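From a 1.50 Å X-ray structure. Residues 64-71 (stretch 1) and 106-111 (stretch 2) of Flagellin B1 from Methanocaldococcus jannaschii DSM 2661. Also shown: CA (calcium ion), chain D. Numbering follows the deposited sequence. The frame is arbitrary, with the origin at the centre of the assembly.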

# COMPACT_ATOMS: atom_id res chain seq x y z
N ASN B 64 3.12 -12.32 10.05
CA ASN B 64 2.35 -12.62 11.24
C ASN B 64 3.07 -12.32 12.55
O ASN B 64 4.31 -12.11 12.53
N TYR B 65 2.33 -12.27 13.64
CA TYR B 65 2.84 -11.88 14.95
C TYR B 65 3.78 -12.98 15.48
O TYR B 65 3.33 -14.09 15.73
N SER B 66 5.03 -12.64 15.73
CA SER B 66 5.95 -13.63 16.33
C SER B 66 5.92 -13.59 17.82
O SER B 66 5.66 -14.63 18.47
N THR B 67 6.23 -12.44 18.41
CA THR B 67 6.20 -12.25 19.86
C THR B 67 6.22 -10.74 20.21
O THR B 67 6.24 -9.86 19.27
N VAL B 68 6.26 -10.40 21.49
CA VAL B 68 6.33 -9.05 21.98
C VAL B 68 7.52 -8.93 22.96
O VAL B 68 7.86 -9.91 23.66
N THR B 69 8.14 -7.77 23.00
CA THR B 69 9.30 -7.51 23.90
C THR B 69 9.19 -6.13 24.49
O THR B 69 8.74 -5.18 23.84
N THR B 70 9.59 -6.01 25.78
CA THR B 70 9.65 -4.72 26.41
C THR B 70 11.09 -4.15 26.41
O THR B 70 11.30 -3.08 26.91
N ALA B 71 11.99 -4.83 25.77
CA ALA B 71 13.38 -4.34 25.62
C ALA B 71 13.52 -3.02 24.86
O ALA B 71 14.56 -2.34 24.98
N SER B 106 -0.70 -3.89 29.01
CA SER B 106 -1.55 -4.67 28.11
C SER B 106 -0.81 -5.28 26.89
O SER B 106 -1.14 -6.39 26.44
N LEU B 107 0.21 -4.57 26.37
CA LEU B 107 0.97 -5.08 25.22
C LEU B 107 1.74 -6.37 25.47
O LEU B 107 1.99 -7.14 24.53
N SER B 108 2.05 -6.64 26.74
CA SER B 108 2.68 -7.89 27.11
C SER B 108 1.73 -9.07 27.03
O SER B 108 2.19 -10.19 26.98
N ASN B 109 0.42 -8.83 26.96
CA ASN B 109 -0.52 -9.83 26.52
C ASN B 109 -1.02 -9.68 25.08
O ASN B 109 -2.05 -10.27 24.71
N GLY B 110 -0.32 -8.85 24.30
CA GLY B 110 -0.69 -8.67 22.88
C GLY B 110 -1.92 -7.79 22.67
O GLY B 110 -2.60 -7.93 21.63
N VAL B 111 -2.23 -6.91 23.62
CA VAL B 111 -3.41 -6.04 23.57
C VAL B 111 -2.94 -4.59 23.62
O VAL B 111 -2.26 -4.16 24.55

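The contact between residues 64-69 of a strand, with the two residues that follow, and a 3-10 segment at 106-108 with the residues that follow it, to 111, is a small van der Waals contact, chiefly of side chains from the first stretch against the backbone of the second, with no direct hydrogen bond between the two and a single water as polar bridge. It illustrates a general principle: a turn in which several polar groups are taken up by its own fold, and one by a metal, can still offer its backbone as a surface for neighbouring side chains. The area buried is modest, 193 Å² summed over both sides, and the partners lie at least 38 residues apart in sequence.

V68 has the largest area covered by the other stretch, 51 Å². Its CA-to-CB bond points toward the turn, and its CA and that of S108 are the nearest pair across the stretches, 6.4 Å apart. With chi1 in the p well, both methyls pack on L107 O, V68 CG2 at 3.4 Å and V68 CG1 at 3.6 Å, and V68 CG1 also lies 4.1 Å from S108 O. These are van der Waals contacts of methyl groups with carbonyl oxygens, and they cannot satisfy those oxygens as hydrogen-bond acceptors. L107 O finds its partners elsewhere: it accepts from G110 N at 2.9 Å, within the turn, and from water 1.

Y65, three residues before V68 on the strand, also points toward the turn. Its t rotamer, with chi2 near -73°, extends the ring so that Y65 OH reaches 3.4 Å from G110 CA. G110 has positive phi (76/24), a conformation that by itself favours glycine, and the packing adds a second constraint, since an ideal CB at this position would lie only 3.1 Å from Y65 OH. Y65 OH is 4.3 Å from L107 O, too far for a direct hydrogen bond, and water 1 spans the gap. The water donates to L107 O at 3.0 Å and hydrogen-bonds to Y65 OH at 2.9 Å. L107 itself, m at chi1 and t at chi2, is buried, with its CB directed sideways; the nearest approach of its side chain to the other stretch is L107 CB to V68 CG2, 4.7 Å, so its part in the contact is played mainly by its carbonyl.

A looser contact lies beyond V68, where T70 (p) and S108 (m), both with CB directed sideways, meet through T70 CG2 and S108 OG at 3.7 Å. T69, between V68 and T70, points away from the turn, and its OG1 accepts from A71 N at 3.0 Å.

The turn is held together by its own bonds. S106 O accepts from both N109 N at 2.9 Å and V111 N at 3.1 Å. The side chain of S106, in the p rotamer, lies out of reach of the strand, donating from S106 OG to V111 O at 2.7 Å. The same S106 OG binds the calcium ion at 2.4 Å; water 2, 2.5 Å from the ion through its oxygen, and five atoms from elsewhere in the structure are its other ligands.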

# COMPACT_ATOMS: atom_id res chain seq x y z
CB ASN B 64 1.96 -14.12 11.21
CG ASN B 64 1.07 -14.42 10.01
OD1 ASN B 64 -0.09 -14.02 9.97
ND2 ASN B 64 1.62 -15.09 9.02
CB TYR B 65 1.64 -11.66 15.85
CG TYR B 65 1.83 -11.21 17.28
CD1 TYR B 65 2.31 -12.09 18.27
CD2 TYR B 65 1.46 -9.96 17.68
CE1 TYR B 65 2.44 -11.68 19.56
CE2 TYR B 65 1.51 -9.55 19.00
CZ TYR B 65 2.02 -10.43 19.98
OH TYR B 65 2.03 -10.00 21.26
CB SER B 66 7.38 -13.35 15.86
OG SER B 66 8.25 -14.32 16.41
CB THR B 67 7.36 -13.01 20.57
OG1 THR B 67 7.14 -12.98 21.98
CG2 THR B 67 8.72 -12.33 20.20
CB VAL B 68 4.99 -8.59 22.64
CG1 VAL B 68 4.53 -9.56 23.73
CG2 VAL B 68 5.08 -7.19 23.20
CB THR B 69 10.66 -7.62 23.21
OG1 THR B 69 11.70 -7.28 24.15
CG2 THR B 69 10.77 -6.68 21.98
CB THR B 70 9.28 -4.85 27.86
OG1 THR B 70 9.99 -5.99 28.36
CG2 THR B 70 7.72 -5.10 28.08
CB ALA B 71 14.22 -5.43 24.93
CB SER B 106 -2.76 -3.80 27.66
OG SER B 106 -2.38 -2.71 26.87
CB LEU B 107 1.90 -4.02 24.64
CG LEU B 107 1.25 -2.98 23.76
CD1 LEU B 107 2.28 -1.91 23.50
CD2 LEU B 107 0.81 -3.59 22.44
CB SER B 108 3.39 -7.79 28.48
OG SER B 108 4.43 -6.78 28.41
CB ASN B 109 -1.70 -9.88 27.48
CG ASN B 109 -1.58 -11.05 28.39
OD1 ASN B 109 -1.76 -12.18 27.96
ND2 ASN B 109 -1.14 -10.80 29.62
CB VAL B 111 -4.41 -6.27 24.72
CG1 VAL B 111 -5.52 -5.21 24.67
CG2 VAL B 111 -5.04 -7.64 24.61
CA CA D . -1.84 -0.44 27.45
O HOH W 1 1.88 -7.08 21.53
O HOH W 2 -2.12 1.48 28.95